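GNA33 (Neisseria gonorrhoeae FA 1090, PDB 2G5D) probably cleaves the glycosidic linkage between N-acetylmuramic acid and N-acetylglucosamine in peptidoglycan as an exolytic lytic transglycosylase, leaving a 1,6-anhydro bond in the N-acetylmuramic acid residue. Local coordinates at residues I342-Y346 with I347-A351; F58-S61 with L62-F65; I27-P30 with A31-V35. One frame throughout, in Å; residues are numbered along the deposited sequence.

Interaction 1: residues I342-Y346 with I347-A351; sequences IDRHY and ITLGA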
ATOM      1  N   ILE A 342       2.636  -6.330  -4.192  1.00 30.69           N
ATOM      2  CA  ILE A 342       2.877  -7.748  -4.478  1.00 30.38           C
ATOM      3  C   ILE A 342       3.017  -8.562  -3.182  1.00 30.60           C
ATOM      4  O   ILE A 342       3.001  -8.009  -2.091  1.00 31.00           O
ATOM      5  CB  ILE A 342       4.154  -7.950  -5.375  1.00 30.98           C
ATOM      6  CG1 ILE A 342       5.338  -7.095  -4.884  1.00 30.28           C
ATOM      7  CG2 ILE A 342       3.874  -7.577  -6.834  1.00 28.77           C
ATOM      8  CD1 ILE A 342       6.021  -7.597  -3.563  1.00 34.99           C
ATOM      9  N   ASP A 343       3.190  -9.870  -3.330  1.00 30.64           N
ATOM     10  CA  ASP A 343       3.415 -10.767  -2.211  1.00 30.79           C
ATOM     11  C   ASP A 343       4.906 -11.082  -2.215  1.00 31.07           C
ATOM     12  O   ASP A 343       5.418 -11.662  -3.166  1.00 31.21           O
ATOM     13  CB  ASP A 343       2.536 -12.024  -2.362  1.00 30.00           C
ATOM     14  CG  ASP A 343       2.772 -13.068  -1.272  1.00 29.51           C
ATOM     15  OD1 ASP A 343       3.618 -12.885  -0.375  1.00 28.28           O
ATOM     16  OD2 ASP A 343       2.101 -14.108  -1.318  1.00 27.89           O
ATOM     17  N   ARG A 344       5.584 -10.701  -1.142  1.00 31.50           N
ATOM     18  CA  ARG A 344       7.038 -10.859  -1.018  1.00 32.27           C
ATOM     19  C   ARG A 344       7.532 -12.287  -0.788  1.00 32.12           C
ATOM     20  O   ARG A 344       8.735 -12.542  -0.823  1.00 32.50           O
ATOM     21  CB  ARG A 344       7.563  -9.970   0.092  1.00 32.38           C
ATOM     22  CG  ARG A 344       7.634  -8.511  -0.273  1.00 35.30           C
ATOM     23  CD  ARG A 344       8.287  -7.749   0.858  1.00 38.42           C
ATOM     24  NE  ARG A 344       9.734  -7.941   0.805  1.00 41.75           N
ATOM     25  CZ  ARG A 344      10.602  -7.332   1.602  1.00 43.07           C
ATOM     26  NH1 ARG A 344      10.173  -6.484   2.528  1.00 44.27           N
ATOM     27  NH2 ARG A 344      11.905  -7.566   1.460  1.00 42.98           N
ATOM     28  N   HIS A 345       6.615 -13.207  -0.523  1.00 32.21           N
ATOM     29  CA  HIS A 345       6.935 -14.623  -0.544  1.00 32.00           C
ATOM     30  C   HIS A 345       7.399 -15.018  -1.921  1.00 32.02           C
ATOM     31  O   HIS A 345       8.147 -15.987  -2.070  1.00 32.01           O
ATOM     32  CB  HIS A 345       5.708 -15.467  -0.199  1.00 31.88           C
ATOM     33  CG  HIS A 345       5.313 -15.418   1.245  1.00 32.20           C
ATOM     34  ND1 HIS A 345       6.218 -15.585   2.267  1.00 32.70           N
ATOM     35  CD2 HIS A 345       4.101 -15.276   1.834  1.00 31.25           C
ATOM     36  CE1 HIS A 345       5.587 -15.524   3.429  1.00 32.98           C
ATOM     37  NE2 HIS A 345       4.302 -15.340   3.194  1.00 32.70           N
ATOM     38  N   TYR A 346       6.926 -14.267  -2.921  1.00 31.95           N
ATOM     39  CA  TYR A 346       7.036 -14.651  -4.326  1.00 32.07           C
ATOM     40  C   TYR A 346       7.791 -13.639  -5.197  1.00 32.34           C
ATOM     41  O   TYR A 346       8.558 -14.043  -6.087  1.00 33.57           O
ATOM     42  CB  TYR A 346       5.646 -14.993  -4.898  1.00 31.74           C
ATOM     43  CG  TYR A 346       5.040 -16.237  -4.246  1.00 31.78           C
ATOM     44  CD1 TYR A 346       3.954 -16.138  -3.379  1.00 32.42           C
ATOM     45  CD2 TYR A 346       5.602 -17.506  -4.445  1.00 31.41           C
ATOM     46  CE1 TYR A 346       3.416 -17.274  -2.748  1.00 31.09           C
ATOM     47  CE2 TYR A 346       5.074 -18.646  -3.826  1.00 30.84           C
ATOM     48  CZ  TYR A 346       3.976 -18.522  -2.985  1.00 31.65           C
ATOM     49  OH  TYR A 346       3.436 -19.635  -2.374  1.00 31.73           O
ATOM     50  N   ILE A 347       7.588 -12.345  -4.934  1.00 31.84           N
ATOM     51  CA  ILE A 347       8.175 -11.265  -5.749  1.00 31.79           C
ATOM     52  C   ILE A 347       9.250 -10.537  -4.960  1.00 31.33           C
ATOM     53  O   ILE A 347       9.048 -10.198  -3.795  1.00 30.38           O
ATOM     54  CB  ILE A 347       7.110 -10.205  -6.244  1.00 32.21           C
ATOM     55  CG1 ILE A 347       5.918 -10.884  -6.953  1.00 32.07           C
ATOM     56  CG2 ILE A 347       7.776  -9.102  -7.111  1.00 31.01           C
ATOM     57  CD1 ILE A 347       6.284 -11.850  -8.073  1.00 33.26           C
ATOM     58  N   THR A 348      10.400 -10.332  -5.606  1.00 30.70           N
ATOM     59  CA  THR A 348      11.512  -9.616  -5.001  1.00 30.87           C
ATOM     60  C   THR A 348      11.123  -8.134  -4.947  1.00 30.44           C
ATOM     61  O   THR A 348      10.683  -7.570  -5.951  1.00 30.72           O
ATOM     62  CB  THR A 348      12.827  -9.856  -5.791  1.00 30.48           C
ATOM     63  OG1 THR A 348      13.096 -11.266  -5.837  1.00 30.95           O
ATOM     64  CG2 THR A 348      13.997  -9.161  -5.106  1.00 29.45           C
ATOM     65  N   LEU A 349      11.244  -7.526  -3.770  1.00 30.29           N
ATOM     66  CA  LEU A 349      10.757  -6.158  -3.567  1.00 30.65           C
ATOM     67  C   LEU A 349      11.637  -5.160  -4.324  1.00 29.88           C
ATOM     68  O   LEU A 349      12.848  -5.183  -4.203  1.00 31.01           O
ATOM     69  CB  LEU A 349      10.632  -5.786  -2.068  1.00 29.59           C
ATOM     70  CG  LEU A 349       9.898  -4.469  -1.756  1.00 28.46           C
ATOM     71  CD1 LEU A 349       8.378  -4.536  -2.094  1.00 27.14           C
ATOM     72  CD2 LEU A 349      10.111  -4.090  -0.301  1.00 30.32           C
ATOM     73  N   GLY A 350      11.001  -4.307  -5.114  1.00 29.93           N
ATOM     74  CA  GLY A 350      11.688  -3.350  -5.982  1.00 29.62           C
ATOM     75  C   GLY A 350      11.744  -3.735  -7.461  1.00 30.02           C
ATOM     76  O   GLY A 350      12.081  -2.905  -8.304  1.00 31.20           O
ATOM     77  N   ALA A 351      11.408  -4.984  -7.784  1.00 29.81           N
ATOM     78  CA  ALA A 351      11.644  -5.522  -9.100  1.00 29.42           C
ATOM     79  C   ALA A 351      10.713  -4.919 -10.131  1.00 29.48           C
ATOM     80  O   ALA A 351       9.546  -4.691  -9.856  1.00 28.93           O
ATOM     81  CB  ALA A 351      11.503  -7.042  -9.111  1.00 29.69           C
TER
HETATM   82  O   HOH W   1      10.513  -9.812  -1.541  1.00 25.54           O
HETATM   83  O   HOH W   2      11.475 -13.664  -6.362  1.00 19.05           O
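Ile-342 packs against Ile-347 in the loop that joins strands 339-342 and 352-358 of the 3D domain. Their branches pass obliquely, Ile-342 CB lying 3.8 Å from Ile-347 CG1. With chi1 at 45°, Ile-342 CG1 sits between its own backbone N and carbonyl carbon and carries CD1 over Ile-347 CB and on to Leu-349 CD1, 4.1 Å away. Ala-372 of strand 365-375 touches both isoleucines. Leu-349 also lies against one face of the Arg-344 guanidinium: its CD2 stands 3.7 Å above that plane, offset toward the rim.

Two backbone bonds converge on Asp-343 O, which accepts from Tyr-346 N and, in the carbonyl plane, from Ile-347 N at 2.9 Å. Asp-343 OD1 takes His-345 N at 3.0 Å from above the carboxylate plane, an Asx turn, while OD2 is bonded to Gly-381 N. A CA-H...O contact from Arg-344 CA to Ile-347 O adds to the closure.

One water gives a proton to Ile-347 O at 2.7 Å and accepts from Arg-344 NE at the guanidinium edge.

Asp-343 thus grips the following residues with both its carbonyl and its carboxylate, and the water ties Arg-344 NE to Ile-347 O, so polar bonds fix the bend around a buried aliphatic core.

Interaction 2: residues F58-S61 with L62-F65; sequences FAKS and LQSF
Lys-60 and Gln-63 both hold CG beside the backbone N, anti to the carbonyl carbon (chi1 -76° in Gln-63), which sets the two chains alongside each other, pointing the same way. Beyond CG the glutamine is extended, and its OE1 comes to rest 3.6 Å from Lys-60 CG and 3.5 Å from Lys-60 CA. The lysine runs extended to CE and then turns at chi4, bringing NZ to a salt bridge with Asp-57 OD2. A water donates to Gln-63 OE1 at 3.1 Å and accepts a weak bond from Lys-60 NZ, spanning the polar ends of these two partly exposed residues.

This is the opening of helix 58-72, and its i to i+4 bonds run in sequence. Gln-63 N to Ala-59 O is the straightest, with an angle of 170° at the hydrogen. Ser-64 N to Lys-60 O and Phe-65 N to Ser-61 O follow with donors modestly tilted from the carbonyl planes. At the first turn Leu-62 N meets Phe-58 O at 2.9 Å from above the carbonyl plane, 37° out of it.

Both serines are buried and spend their hydroxyls on other parts of the fold: Ser-61 OG bonds to Leu-369 O of strand 365-375, and Ser-64 OG to Tyr-338 O. Phe-58 reaches helix 92-102 and meets the Trp-53 ring edge-to-face, whereas Leu-62 and Phe-65 lean on helix 79-86. Met-371 lies against Ser-61, Ser-64 and Phe-65.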
ATOM      1  N   PHE A  58       8.492   3.188 -21.708  1.00 28.68           N
ATOM      2  CA  PHE A  58       9.649   2.833 -20.901  1.00 28.59           C
ATOM      3  C   PHE A  58      10.289   4.037 -20.191  1.00 28.61           C
ATOM      4  O   PHE A  58      11.049   3.859 -19.226  1.00 28.80           O
ATOM      5  CB  PHE A  58      10.719   2.113 -21.748  1.00 28.49           C
ATOM      6  CG  PHE A  58      10.346   0.732 -22.181  1.00 28.39           C
ATOM      7  CD1 PHE A  58      10.012   0.487 -23.513  1.00 30.22           C
ATOM      8  CD2 PHE A  58      10.340  -0.333 -21.287  1.00 30.28           C
ATOM      9  CE1 PHE A  58       9.668  -0.805 -23.955  1.00 31.93           C
ATOM     10  CE2 PHE A  58       9.976  -1.647 -21.724  1.00 30.95           C
ATOM     11  CZ  PHE A  58       9.659  -1.879 -23.046  1.00 31.17           C
ATOM     12  N   ALA A  59      10.023   5.264 -20.658  1.00 27.39           N
ATOM     13  CA  ALA A  59      10.498   6.449 -19.912  1.00 27.25           C
ATOM     14  C   ALA A  59       9.831   6.478 -18.536  1.00 27.42           C
ATOM     15  O   ALA A  59      10.489   6.709 -17.502  1.00 26.87           O
ATOM     16  CB  ALA A  59      10.176   7.752 -20.691  1.00 26.47           C
ATOM     17  N   LYS A  60       8.523   6.221 -18.532  1.00 27.03           N
ATOM     18  CA  LYS A  60       7.746   6.210 -17.309  1.00 27.31           C
ATOM     19  C   LYS A  60       8.165   5.050 -16.384  1.00 27.45           C
ATOM     20  O   LYS A  60       8.301   5.268 -15.174  1.00 27.74           O
ATOM     21  CB  LYS A  60       6.233   6.253 -17.596  1.00 26.91           C
ATOM     22  CG  LYS A  60       5.757   7.664 -17.876  1.00 27.69           C
ATOM     23  CD  LYS A  60       4.273   7.767 -18.216  1.00 26.39           C
ATOM     24  CE  LYS A  60       3.926   9.140 -18.812  1.00 29.39           C
ATOM     25  NZ  LYS A  60       4.867   9.553 -19.943  1.00 29.85           N
ATOM     26  N   SER A  61       8.424   3.851 -16.939  1.00 27.19           N
ATOM     27  CA  SER A  61       8.902   2.725 -16.120  1.00 27.24           C
ATOM     28  C   SER A  61      10.256   3.050 -15.528  1.00 27.14           C
ATOM     29  O   SER A  61      10.532   2.696 -14.377  1.00 26.61           O
ATOM     30  CB  SER A  61       9.033   1.413 -16.938  1.00 28.17           C
ATOM     31  OG  SER A  61       7.841   1.136 -17.644  1.00 24.88           O
ATOM     32  N   LEU A  62      11.104   3.727 -16.311  1.00 26.68           N
ATOM     33  CA  LEU A  62      12.436   4.148 -15.799  1.00 26.16           C
ATOM     34  C   LEU A  62      12.327   5.162 -14.665  1.00 26.76           C
ATOM     35  O   LEU A  62      13.021   5.016 -13.662  1.00 27.33           O
ATOM     36  CB  LEU A  62      13.393   4.617 -16.908  1.00 25.79           C
ATOM     37  CG  LEU A  62      14.824   5.042 -16.486  1.00 26.35           C
ATOM     38  CD1 LEU A  62      15.596   3.894 -15.833  1.00 27.07           C
ATOM     39  CD2 LEU A  62      15.603   5.586 -17.651  1.00 25.21           C
ATOM     40  N   GLN A  63      11.469   6.180 -14.811  1.00 27.65           N
ATOM     41  CA  GLN A  63      11.157   7.082 -13.688  1.00 27.97           C
ATOM     42  C   GLN A  63      10.773   6.290 -12.432  1.00 27.61           C
ATOM     43  O   GLN A  63      11.299   6.527 -11.341  1.00 27.75           O
ATOM     44  CB  GLN A  63      10.014   8.033 -14.049  1.00 28.24           C
ATOM     45  CG  GLN A  63      10.428   9.171 -14.971  1.00 29.08           C
ATOM     46  CD  GLN A  63       9.246   9.974 -15.421  1.00 27.08           C
ATOM     47  OE1 GLN A  63       8.378   9.471 -16.145  1.00 29.69           O
ATOM     48  NE2 GLN A  63       9.190  11.207 -15.009  1.00 24.60           N
ATOM     49  N   SER A  64       9.858   5.342 -12.588  1.00 28.09           N
ATOM     50  CA  SER A  64       9.358   4.571 -11.459  1.00 28.13           C
ATOM     51  C   SER A  64      10.496   3.746 -10.824  1.00 27.90           C
ATOM     52  O   SER A  64      10.665   3.751  -9.595  1.00 28.06           O
ATOM     53  CB  SER A  64       8.196   3.701 -11.939  1.00 28.74           C
ATOM     54  OG  SER A  64       7.533   3.051 -10.880  1.00 28.65           O
ATOM     55  N   PHE A  65      11.306   3.074 -11.648  1.00 28.03           N
ATOM     56  CA  PHE A  65      12.473   2.297 -11.133  1.00 28.24           C
ATOM     57  C   PHE A  65      13.484   3.151 -10.355  1.00 27.72           C
ATOM     58  O   PHE A  65      13.982   2.730  -9.307  1.00 27.94           O
ATOM     59  CB  PHE A  65      13.185   1.500 -12.252  1.00 28.63           C
ATOM     60  CG  PHE A  65      14.250   0.543 -11.732  1.00 28.81           C
ATOM     61  CD1 PHE A  65      13.910  -0.549 -10.935  1.00 30.43           C
ATOM     62  CD2 PHE A  65      15.594   0.755 -12.031  1.00 29.82           C
ATOM     63  CE1 PHE A  65      14.899  -1.418 -10.442  1.00 28.87           C
ATOM     64  CE2 PHE A  65      16.602  -0.112 -11.551  1.00 26.28           C
ATOM     65  CZ  PHE A  65      16.254  -1.203 -10.763  1.00 28.27           C
TER
HETATM   66  O   HOH W   3       8.073  10.570 -19.018  1.00 30.09           O

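Interaction 3: residues I27-P30 with A31-V35; sequences IPDP and AGTTV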
ATOM      1  N   ILE A  27      25.473 -11.870 -16.599  1.00 36.95           N
ATOM      2  CA  ILE A  27      25.112 -12.945 -17.525  1.00 36.45           C
ATOM      3  C   ILE A  27      23.722 -13.512 -17.244  1.00 35.76           C
ATOM      4  O   ILE A  27      23.470 -13.994 -16.149  1.00 35.58           O
ATOM      5  CB  ILE A  27      26.188 -14.050 -17.468  1.00 36.53           C
ATOM      6  CG1 ILE A  27      27.554 -13.454 -17.830  1.00 37.05           C
ATOM      7  CG2 ILE A  27      25.826 -15.259 -18.378  1.00 36.73           C
ATOM      8  CD1 ILE A  27      28.726 -14.185 -17.224  1.00 37.86           C
ATOM      9  N   PRO A  28      22.806 -13.435 -18.228  1.00 35.84           N
ATOM     10  CA  PRO A  28      21.441 -13.925 -17.979  1.00 35.63           C
ATOM     11  C   PRO A  28      21.344 -15.453 -17.964  1.00 35.74           C
ATOM     12  O   PRO A  28      22.044 -16.135 -18.720  1.00 35.49           O
ATOM     13  CB  PRO A  28      20.626 -13.367 -19.155  1.00 35.92           C
ATOM     14  CG  PRO A  28      21.582 -12.726 -20.083  1.00 36.61           C
ATOM     15  CD  PRO A  28      22.975 -12.896 -19.591  1.00 35.67           C
ATOM     16  N   ASP A  29      20.504 -15.976 -17.075  1.00 35.76           N
ATOM     17  CA  ASP A  29      20.085 -17.368 -17.136  1.00 35.65           C
ATOM     18  C   ASP A  29      19.388 -17.544 -18.483  1.00 35.21           C
ATOM     19  O   ASP A  29      18.652 -16.646 -18.920  1.00 34.40           O
ATOM     20  CB  ASP A  29      19.166 -17.691 -15.955  1.00 35.78           C
ATOM     21  CG  ASP A  29      19.903 -17.633 -14.626  1.00 35.82           C
ATOM     22  OD1 ASP A  29      20.863 -18.392 -14.457  1.00 39.21           O
ATOM     23  OD2 ASP A  29      19.549 -16.831 -13.750  1.00 34.76           O
ATOM     24  N   PRO A  30      19.674 -18.662 -19.181  1.00 34.75           N
ATOM     25  CA  PRO A  30      19.130 -18.787 -20.536  1.00 34.28           C
ATOM     26  C   PRO A  30      17.623 -19.120 -20.582  1.00 33.86           C
ATOM     27  O   PRO A  30      17.041 -19.532 -19.573  1.00 33.54           O
ATOM     28  CB  PRO A  30      19.986 -19.882 -21.159  1.00 34.34           C
ATOM     29  CG  PRO A  30      20.503 -20.687 -20.006  1.00 34.31           C
ATOM     30  CD  PRO A  30      20.527 -19.808 -18.803  1.00 34.48           C
ATOM     31  N   ALA A  31      17.008 -18.895 -21.744  1.00 33.35           N
ATOM     32  CA  ALA A  31      15.573 -19.111 -21.948  1.00 32.61           C
ATOM     33  C   ALA A  31      15.163 -20.526 -21.524  1.00 32.43           C
ATOM     34  O   ALA A  31      15.891 -21.497 -21.764  1.00 31.56           O
ATOM     35  CB  ALA A  31      15.190 -18.826 -23.391  1.00 32.19           C
ATOM     36  N   GLY A  32      14.045 -20.623 -20.810  1.00 32.47           N
ATOM     37  CA  GLY A  32      13.594 -21.913 -20.300  1.00 33.08           C
ATOM     38  C   GLY A  32      14.107 -22.271 -18.912  1.00 33.47           C
ATOM     39  O   GLY A  32      13.736 -23.307 -18.381  1.00 32.82           O
ATOM     40  N   THR A  33      14.962 -21.433 -18.323  1.00 33.54           N
ATOM     41  CA  THR A  33      15.500 -21.701 -16.966  1.00 33.65           C
ATOM     42  C   THR A  33      14.383 -21.599 -15.932  1.00 33.86           C
ATOM     43  O   THR A  33      13.549 -20.707 -16.002  1.00 33.46           O
ATOM     44  CB  THR A  33      16.684 -20.747 -16.587  1.00 33.64           C
ATOM     45  OG1 THR A  33      17.782 -20.975 -17.478  1.00 33.06           O
ATOM     46  CG2 THR A  33      17.179 -20.984 -15.155  1.00 32.56           C
ATOM     47  N   THR A  34      14.358 -22.536 -14.987  1.00 33.70           N
ATOM     48  CA  THR A  34      13.280 -22.584 -14.014  1.00 33.86           C
ATOM     49  C   THR A  34      13.804 -22.534 -12.577  1.00 34.62           C
ATOM     50  O   THR A  34      14.914 -22.990 -12.290  1.00 35.03           O
ATOM     51  CB  THR A  34      12.371 -23.831 -14.214  1.00 33.54           C
ATOM     52  OG1 THR A  34      13.188 -24.966 -14.479  1.00 33.32           O
ATOM     53  CG2 THR A  34      11.434 -23.658 -15.394  1.00 33.57           C
ATOM     54  N   VAL A  35      12.998 -21.946 -11.695  1.00 34.94           N
ATOM     55  CA  VAL A  35      13.207 -21.947 -10.244  1.00 35.23           C
ATOM     56  C   VAL A  35      11.829 -22.264  -9.684  1.00 35.11           C
ATOM     57  O   VAL A  35      10.816 -21.835 -10.236  1.00 36.25           O
ATOM     58  CB  VAL A  35      13.687 -20.541  -9.708  1.00 35.67           C
ATOM     59  CG1 VAL A  35      13.518 -20.438  -8.203  1.00 36.14           C
ATOM     60  CG2 VAL A  35      15.137 -20.280 -10.061  1.00 35.92           C
TER
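Thr-33 reaches back to Pro-30 through two hydrogen bonds that share one acceptor. Its hydroxyl OG1 donates to Pro-30 O at 2.6 Å, and its backbone N donates to the same oxygen at 3.1 Å with an angle of 143° at the hydrogen. Both donors are slightly tilted from the carbonyl plane. The hydroxyl can do this because OG1 lies beside the residue's own backbone N (chi1 -63°), which brings both donors within range of one carbonyl.

Van der Waals contacts flank these bonds. The proline ring and the threonine side chain cross, with Pro-30 CD 3.3 Å from Thr-33 OG1. The methyl Thr-33 CG2, pointing away from the backbone N, makes the apolar contact, 3.9 Å from Asp-29 CB. Beyond the loop, Trp-106 of strand 103-110 and Val-44 of strand 40-44 touch both Asp-29 and Thr-33, while the Asp-29 carboxylate has a long, weak ion pair with Lys-417.

At Gly-32 the backbone has a positive phi of 91°, where a side chain would press on the preceding carbonyl oxygen. Pro-30, Ala-31, Gly-32 and Thr-33 form a type II beta turn closed by the Thr-33 N to Pro-30 O bond, with Gly-32 at its third position, leading directly into strand 34-37.

How the interactions relate
Along the chain the order is interaction 3, interaction 2, interaction 1. Interactions 1 and 2 touch: Gly-350 O packs 3.8 Å from Phe-65 CE1, although their centres are about 18 Å apart. Strand 365-375 touches both, through the neighbouring residues Met-371 and Ala-372. Interaction 3 stands apart at the surface, its nearest atoms about 8 Å from interaction 1 and about 15 Å from interaction 2. A link runs through strand 40-44, whose Tyr-42 hydroxyl bonds to Tyr-346 O and whose backbone pairs with Val-35. Interactions 1 and 3 each contain a type II turn with glycine at its third position.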